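Local atomic coordinates of SmhA (PDB entry 7A27), a protein that is one component of Smh, a tripartite alpha-pore forming toxin of Serratia marcescens, and probably takes part in assembling the membrane pore. Residues 204-208 / 227-231. Coordinates in Å, arbitrary orientation, origin at the centre of the assembly. Numbering follows the deposited sequence.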
loop_
_atom_site.group_PDB
_atom_site.type_symbol
_atom_site.label_atom_id
_atom_site.label_comp_id
_atom_site.label_asym_id
_atom_site.label_seq_id
_atom_site.Cartn_x
_atom_site.Cartn_y
_atom_site.Cartn_z
ATOM N N ALA A 204 16.721 13.012 -17.675
ATOM C CA ALA A 204 18.013 12.391 -18.011
ATOM C C ALA A 204 19.150 13.226 -17.433
ATOM O O ALA A 204 18.956 14.445 -17.271
ATOM C CB ALA A 204 18.106 12.285 -19.501
ATOM N N VAL A 205 20.275 12.576 -17.142
ATOM C CA VAL A 205 21.489 13.205 -16.553
ATOM C C VAL A 205 22.675 12.926 -17.466
ATOM O O VAL A 205 23.210 11.828 -17.434
ATOM C CB VAL A 205 21.764 12.676 -15.132
ATOM C CG1 VAL A 205 22.945 13.395 -14.466
ATOM C CG2 VAL A 205 20.529 12.765 -14.246
ATOM N N PRO A 206 23.095 13.878 -18.329
ATOM C CA PRO A 206 24.342 13.726 -19.084
ATOM C C PRO A 206 25.529 13.473 -18.135
ATOM O O PRO A 206 25.586 14.142 -17.125
ATOM C CB PRO A 206 24.507 15.081 -19.790
ATOM C CG PRO A 206 23.092 15.643 -19.874
ATOM C CD PRO A 206 22.367 15.109 -18.653
ATOM N N LEU A 207 26.424 12.534 -18.474
ATOM C CA LEU A 207 27.620 12.143 -17.677
ATOM C C LEU A 207 28.896 12.556 -18.443
ATOM O O LEU A 207 28.979 12.229 -19.628
ATOM C CB LEU A 207 27.510 10.632 -17.426
ATOM C CG LEU A 207 26.226 10.155 -16.720
ATOM C CD1 LEU A 207 26.162 8.647 -16.565
ATOM C CD2 LEU A 207 26.069 10.785 -15.348
ATOM N N GLY A 208 29.756 13.379 -17.824
ATOM C CA GLY A 208 31.014 13.936 -18.391
ATOM C C GLY A 208 31.737 12.980 -19.356
ATOM O O GLY A 208 31.952 11.812 -19.027
ATOM N N ASP A 227 30.733 5.099 -22.444
ATOM C CA ASP A 227 30.386 4.418 -21.166
ATOM C C ASP A 227 28.845 4.388 -21.088
ATOM O O ASP A 227 28.239 3.581 -21.832
ATOM C CB ASP A 227 31.145 5.111 -20.021
ATOM C CG ASP A 227 31.109 4.431 -18.656
ATOM O OD1 ASP A 227 30.165 3.647 -18.385
ATOM O OD2 ASP A 227 32.046 4.666 -17.881
ATOM N N GLN A 228 28.244 5.227 -20.231
ATOM C CA GLN A 228 26.781 5.458 -20.080
ATOM C C GLN A 228 26.591 6.932 -20.484
ATOM O O GLN A 228 26.826 7.819 -19.632
ATOM C CB GLN A 228 26.323 5.144 -18.644
ATOM C CG GLN A 228 24.825 4.887 -18.455
ATOM C CD GLN A 228 24.431 4.669 -16.998
ATOM O OE1 GLN A 228 25.236 4.809 -16.084
ATOM N NE2 GLN A 228 23.183 4.290 -16.780
ATOM N N ALA A 229 26.326 7.200 -21.769
ATOM C CA ALA A 229 26.077 8.557 -22.314
ATOM C C ALA A 229 25.200 9.339 -21.321
ATOM O O ALA A 229 25.545 10.500 -21.007
ATOM C CB ALA A 229 25.426 8.461 -23.671
ATOM N N SER A 230 24.131 8.724 -20.795
ATOM C CA SER A 230 23.222 9.388 -19.827
ATOM C C SER A 230 22.440 8.406 -18.951
ATOM O O SER A 230 21.999 7.362 -19.427
ATOM C CB SER A 230 22.294 10.315 -20.546
ATOM O OG SER A 230 21.350 9.589 -21.318
ATOM N N TYR A 231 22.232 8.814 -17.698
ATOM C CA TYR A 231 21.418 8.092 -16.683
ATOM C C TYR A 231 19.943 8.463 -16.909
ATOM O O TYR A 231 19.587 9.640 -16.661
ATOM C CB TYR A 231 21.929 8.428 -15.277
ATOM C CG TYR A 231 21.160 7.760 -14.170
ATOM C CD1 TYR A 231 21.479 6.489 -13.738
ATOM C CD2 TYR A 231 20.081 8.384 -13.578
ATOM C CE1 TYR A 231 20.739 5.852 -12.755
ATOM C CE2 TYR A 231 19.347 7.773 -12.572
ATOM C CZ TYR A 231 19.660 6.489 -12.174
ATOM O OH TYR A 231 18.938 5.880 -11.185
#
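A two-stranded antiparallel hairpin at one end of a long helical bundle, consistent with the beta-tongue of ClyA-family alpha-pore-forming toxins, illustrates how such a pairing accommodates proline. At Ala204, the CA-H group approaches the carbonyl of Tyr231, with CA 3.4 Å from O. Val205 then forms the hydrogen-bonded pair with Tyr231: Val205 N donates to Tyr231 O at 3.1 Å, and Tyr231 N returns a bond to Val205 O at 3.2 Å. Their side chains share one face, Val205 CB lying 4.3 Å from Tyr231 CB, and helix 272-299 covers it through Ser275, Val276, Ser279 and Val280. Pro206, which has no amide hydrogen to give, sits opposite Ser230 in a non-hydrogen-bonded pair, where none is needed; both side chains take the other face. Just past the strand, Leu207 N reaches Ala229 O by a long, weak hydrogen bond of 3.4 Å. Leu207 CD1 makes a close van der Waals contact with Gln228 O at 3.2 Å and packs 4.4 Å from Tyr231 CB. Separately, Gln228 OE1 accepts from Thr42 N and NE2 donates to Leu40 O. The connection 210-225 is not modelled, probably because it is mobile. The chemistry implies pairing by two regular backbone bonds and one weak one, supplemented by apolar contacts.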